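PDB 4O1R: replicative DNA helicase from Nostoc punctiforme, which contains an intein, the part crystallised here, which probably excises itself from the helicase precursor by protein splicing and joins the flanking segments. Local coordinates for residues T63-R68 and E110-T115; F52-K57 and E120-L125. All coordinates share one frame; numbering follows the deposited sequence. Where two conformers were deposited one is given.

Contact 1. Residues T63-R68 and E110-T115; sequences TTRLGR and EIVSIT. Unlike the reference sequence in segment 110-115: Thr-115 (reference Glu).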
# COMPACT_ATOMS: atom_id res chain seq x y z
N THR A 63 10.11 5.34 4.31
CA THR A 63 11.07 4.23 4.37
C THR A 63 11.03 3.59 5.74
O THR A 63 10.94 4.30 6.75
CB THR A 63 12.50 4.73 4.06
OG1 THR A 63 12.49 5.43 2.82
CG2 THR A 63 13.49 3.57 3.96
N THR A 64 11.09 2.26 5.79
CA THR A 64 11.08 1.54 7.06
C THR A 64 12.49 1.03 7.40
O THR A 64 13.38 1.00 6.55
CB THR A 64 10.08 0.36 7.06
OG1 THR A 64 10.61 -0.71 6.25
CG2 THR A 64 8.70 0.79 6.53
N ARG A 65 12.64 0.57 8.64
CA ARG A 65 13.92 0.09 9.16
C ARG A 65 14.46 -1.12 8.39
O ARG A 65 15.67 -1.23 8.20
CB ARG A 65 13.79 -0.21 10.66
CG ARG A 65 15.07 -0.66 11.37
CD ARG A 65 14.86 -0.74 12.90
NE ARG A 65 13.74 -1.62 13.27
CZ ARG A 65 13.08 -1.58 14.43
NH1 ARG A 65 13.41 -0.72 15.39
NH2 ARG A 65 12.06 -2.41 14.64
N LEU A 66 13.57 -2.00 7.93
CA LEU A 66 13.95 -3.17 7.12
C LEU A 66 14.30 -2.78 5.69
O LEU A 66 14.77 -3.62 4.91
CB LEU A 66 12.83 -4.20 7.07
CG LEU A 66 12.56 -5.03 8.32
CD1 LEU A 66 11.51 -6.00 7.97
CD2 LEU A 66 13.78 -5.78 8.80
N GLY A 67 14.03 -1.53 5.34
CA GLY A 67 14.38 -1.00 4.02
C GLY A 67 13.25 -0.95 3.02
O GLY A 67 13.47 -0.62 1.85
N ARG A 68 12.02 -1.23 3.45
CA ARG A 68 10.88 -1.12 2.55
C ARG A 68 10.58 0.35 2.31
O ARG A 68 10.85 1.19 3.17
CB ARG A 68 9.69 -1.87 3.12
CG ARG A 68 10.11 -3.29 3.45
CD ARG A 68 9.07 -4.29 3.18
NE ARG A 68 9.51 -5.59 3.69
CZ ARG A 68 8.68 -6.56 4.06
NH1 ARG A 68 7.36 -6.39 3.98
NH2 ARG A 68 9.19 -7.70 4.51
N GLU A 110 9.50 -0.30 11.95
CA GLU A 110 9.67 1.09 12.34
C GLU A 110 9.87 1.99 11.12
O GLU A 110 10.66 1.66 10.22
CB GLU A 110 10.92 1.17 13.22
CG GLU A 110 11.15 2.53 13.81
CD GLU A 110 12.55 2.73 14.32
OE1 GLU A 110 13.51 2.29 13.65
OE2 GLU A 110 12.70 3.37 15.36
N ILE A 111 9.18 3.13 11.10
CA ILE A 111 9.45 4.17 10.10
C ILE A 111 10.75 4.89 10.44
O ILE A 111 10.91 5.37 11.58
CB ILE A 111 8.31 5.21 10.07
CG1 ILE A 111 7.00 4.55 9.64
CG2 ILE A 111 8.66 6.37 9.12
CD1 ILE A 111 5.78 5.39 9.93
N VAL A 112 11.67 4.94 9.48
CA VAL A 112 12.94 5.67 9.67
C VAL A 112 12.99 7.02 8.96
O VAL A 112 13.77 7.89 9.34
CB VAL A 112 14.20 4.82 9.33
CG1 VAL A 112 14.28 3.60 10.24
CG2 VAL A 112 14.21 4.41 7.88
N SER A 113 12.14 7.21 7.95
CA SER A 113 12.10 8.49 7.25
C SER A 113 10.81 8.70 6.50
O SER A 113 10.22 7.75 5.97
CB SER A 113 13.31 8.64 6.31
OG SER A 113 13.29 7.67 5.32
N ILE A 114 10.37 9.95 6.48
CA ILE A 114 9.30 10.40 5.59
C ILE A 114 9.78 11.70 4.96
O ILE A 114 10.19 12.63 5.67
CB ILE A 114 7.95 10.63 6.32
CG1 ILE A 114 7.50 9.35 7.04
CG2 ILE A 114 6.90 11.07 5.31
CD1 ILE A 114 6.26 9.56 7.90
N THR A 115 9.74 11.76 3.62
CA THR A 115 10.34 12.87 2.89
C THR A 115 9.45 13.27 1.73
O THR A 115 9.10 12.43 0.91
CB THR A 115 11.72 12.43 2.30
OG1 THR A 115 12.58 11.94 3.34
CG2 THR A 115 12.39 13.57 1.54
O HOH W 1 11.86 8.16 3.05
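Arg-65 and Glu-110 cross at about a right angle, the guanidinium resting one face on the glutamate, whose CB lies 3.7 Å from the guanidinium plane, over its centre. The arginine reaches this place by a bend at chi3 (55°), its chain being extended up to that point. Glu-110 OE1 stands 3.5 Å from Arg-65 NH1 but well out of the guanidinium plane, and the guanidinium and carboxylate planes are 42° apart; the salt bridge is therefore one of charges, with no N-H aimed at the oxygen. A bound glycerol also hydrogen-bonds to OE1. An alanine in place of Glu-110 would keep the CB against the guanidinium but would probably cost Arg-65 the carboxylate it meets here and set its guanidinium freer to turn. Between the backbones, Arg-65 N donates to Glu-110 O at 2.8 Å. Next to it, strand 57-64 and the long strand 106-126 of the intein (Hint) fold are joined through a classic beta bulge, in which Val-112 and Ser-113 both face Thr-63. Thr-63 O accepts from Val-112 N at 2.9 Å and, weakly, from Ser-113 N at 3.4 Å. In return Thr-63 N donates to Ser-113 O. Thr-63 CG2 meets Val-112 CG2 at 4.1 Å. Thr-63 OG1, beside the backbone N (chi1 -53°), reaches a water 2.8 Å away; in one conformer of Ser-113 its OG meets the same water, a doubtful bridge. Past Thr-64 the strand gives way to a type I turn, Thr-64 to Gly-67; Asp-109 OD2 bonds to both Thr-64 OG1 and Leu-66 N.

Contact 2. Residues F52-K57 and E120-L125; sequences FSTGIK and EEVFDL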
# COMPACT_ATOMS: atom_id res chain seq x y z
N PHE A 52 -7.07 2.86 -11.29
CA PHE A 52 -7.30 4.17 -11.91
C PHE A 52 -6.29 5.21 -11.46
O PHE A 52 -5.72 5.11 -10.37
CB PHE A 52 -8.73 4.65 -11.57
CG PHE A 52 -9.04 4.60 -10.10
CD1 PHE A 52 -9.55 3.43 -9.51
CD2 PHE A 52 -8.83 5.71 -9.28
CE1 PHE A 52 -9.81 3.37 -8.15
CE2 PHE A 52 -9.09 5.66 -7.92
CZ PHE A 52 -9.59 4.49 -7.35
N SER A 53 -6.12 6.22 -12.30
CA SER A 53 -5.37 7.43 -11.98
C SER A 53 -6.27 8.40 -11.25
O SER A 53 -7.45 8.55 -11.58
CB SER A 53 -4.93 8.07 -13.29
OG SER A 53 -4.42 9.37 -13.06
N THR A 54 -5.72 9.09 -10.26
CA THR A 54 -6.47 10.17 -9.63
C THR A 54 -5.88 11.55 -9.96
O THR A 54 -6.29 12.55 -9.36
CB THR A 54 -6.59 10.01 -8.11
OG1 THR A 54 -5.29 10.04 -7.53
CG2 THR A 54 -7.27 8.70 -7.74
N GLY A 55 -4.96 11.60 -10.91
CA GLY A 55 -4.36 12.88 -11.32
C GLY A 55 -2.95 13.03 -10.80
O GLY A 55 -2.34 12.05 -10.36
N ILE A 56 -2.44 14.26 -10.85
CA ILE A 56 -1.10 14.57 -10.39
C ILE A 56 -1.21 15.16 -8.99
O ILE A 56 -1.94 16.13 -8.78
CB ILE A 56 -0.43 15.56 -11.35
CG1 ILE A 56 -0.16 14.87 -12.70
CG2 ILE A 56 0.88 16.09 -10.74
CD1 ILE A 56 0.19 15.82 -13.84
N LYS A 57 -0.50 14.55 -8.04
CA LYS A 57 -0.60 14.94 -6.63
C LYS A 57 0.77 14.90 -5.98
O LYS A 57 1.69 14.24 -6.47
CB LYS A 57 -1.57 14.00 -5.89
CG LYS A 57 -3.00 14.24 -6.36
CD LYS A 57 -4.01 13.39 -5.65
CE LYS A 57 -5.28 13.26 -6.47
NZ LYS A 57 -6.00 14.55 -6.61
N GLU A 120 3.69 13.76 -8.94
CA GLU A 120 3.63 12.85 -10.08
C GLU A 120 2.20 12.41 -10.25
O GLU A 120 1.38 12.60 -9.35
CB GLU A 120 4.46 11.58 -9.84
CG GLU A 120 5.93 11.79 -9.57
CD GLU A 120 6.72 10.51 -9.55
OE1 GLU A 120 6.14 9.40 -9.65
OE2 GLU A 120 7.96 10.61 -9.42
N GLU A 121 1.89 11.80 -11.38
CA GLU A 121 0.61 11.11 -11.51
C GLU A 121 0.53 9.98 -10.48
O GLU A 121 1.52 9.28 -10.22
CB GLU A 121 0.40 10.57 -12.93
CG GLU A 121 -1.01 10.07 -13.14
CD GLU A 121 -1.30 9.64 -14.56
OE1 GLU A 121 -0.36 9.49 -15.36
OE2 GLU A 121 -2.50 9.46 -14.85
N VAL A 122 -0.64 9.82 -9.86
CA VAL A 122 -0.82 8.82 -8.81
C VAL A 122 -2.04 7.95 -9.10
O VAL A 122 -2.94 8.35 -9.85
CB VAL A 122 -0.88 9.46 -7.39
CG1 VAL A 122 0.45 10.07 -7.03
CG2 VAL A 122 -1.98 10.49 -7.31
N PHE A 123 -2.04 6.76 -8.51
CA PHE A 123 -2.95 5.68 -8.89
C PHE A 123 -3.45 4.96 -7.67
O PHE A 123 -2.81 4.93 -6.62
CB PHE A 123 -2.20 4.67 -9.78
CG PHE A 123 -1.62 5.29 -11.02
CD1 PHE A 123 -0.37 5.91 -10.99
CD2 PHE A 123 -2.33 5.27 -12.22
CE1 PHE A 123 0.16 6.51 -12.13
CE2 PHE A 123 -1.80 5.86 -13.36
CZ PHE A 123 -0.55 6.47 -13.32
N ASP A 124 -4.60 4.32 -7.83
CA ASP A 124 -5.19 3.56 -6.73
C ASP A 124 -5.93 2.35 -7.27
O ASP A 124 -6.24 2.27 -8.47
CB ASP A 124 -6.13 4.48 -5.92
CG ASP A 124 -6.52 3.90 -4.56
OD1 ASP A 124 -5.79 3.04 -4.01
OD2 ASP A 124 -7.57 4.33 -4.03
N LEU A 125 -6.19 1.42 -6.36
CA LEU A 125 -6.98 0.22 -6.61
C LEU A 125 -8.15 0.21 -5.67
O LEU A 125 -8.01 0.57 -4.51
CB LEU A 125 -6.17 -1.04 -6.33
CG LEU A 125 -4.81 -1.22 -7.01
CD1 LEU A 125 -4.20 -2.56 -6.64
CD2 LEU A 125 -4.96 -1.10 -8.51
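Phe-52 has Asp-124 O over one face of its ring, 3.6 Å above the plane and offset toward the rim. This ring and that of Phe-123 belong to the antiparallel pairing of strands 42-55 and 106-126 in the intein's Hint fold. The Asp-124 side chain runs alongside Phe-52, pointing the same way, with CB 3.7 Å from Phe-52 CZ and the carboxylate plane turned 70° from the ring. Phe-52 CG sits between the backbone N and the carbonyl carbon (chi1 51°), which brings the ring over the neighbouring strand. The second ring, Phe-123, is approached obliquely: its CD2 lies 3.7 Å from Ser-53 CA, while Lys-23 and Val-26 also touch it. Phe-52 and Asp-124 form a hydrogen-bonded pair, so Asp-124 O accepts from Phe-52 N and also lies over one ring face. Ser-53 pairs with Phe-123 and Ile-56 with Glu-121, so the first strand spends one residue more between them. Val-122 O accepts from Thr-54 N and Val-122 N donates to Gly-55 O at 2.8 Å. At the positive phi of Gly-55 (105°) a side chain would jam against the carbonyl O of Thr-54. Val-122 CG2 fits tightly against Thr-54 OG1 at 3.3 Å, and CB, CG and CD of Lys-57 pass across the same methyl; Leu-59 and Ala-4 also pack on the valine. Beyond the corner at Ile-56, Lys-57 and Glu-120 resume paired backbone bonds. Ser-53 OG accepts from Gly-55 N at 3.1 Å, closing an ST turn, and donates at 2.6 Å to the anti lone pair of Glu-121 OE2.

Contacts 1 and 2 share the long strand 106-126, on which strands 57-64 and 42-55, consecutive in the chain, each find an antiparallel partner in one sheet, contact 2 just reaching the start of strand 57-64 at Lys-57. Their centres are about 23 Å apart, the nearest atoms about 11 Å. Both are partly buried and lie well out from the chain centre. Contact 1 is the smaller and more exposed, at a strand end running into a turn; besides its backbone bonds it has a charge pair and a water near two hydroxyls. Contact 2 buries more surface, follows a pairing on both sides of a corner, and adds aromatic packing and a direct serine-carboxylate bond. An irregular register marks both.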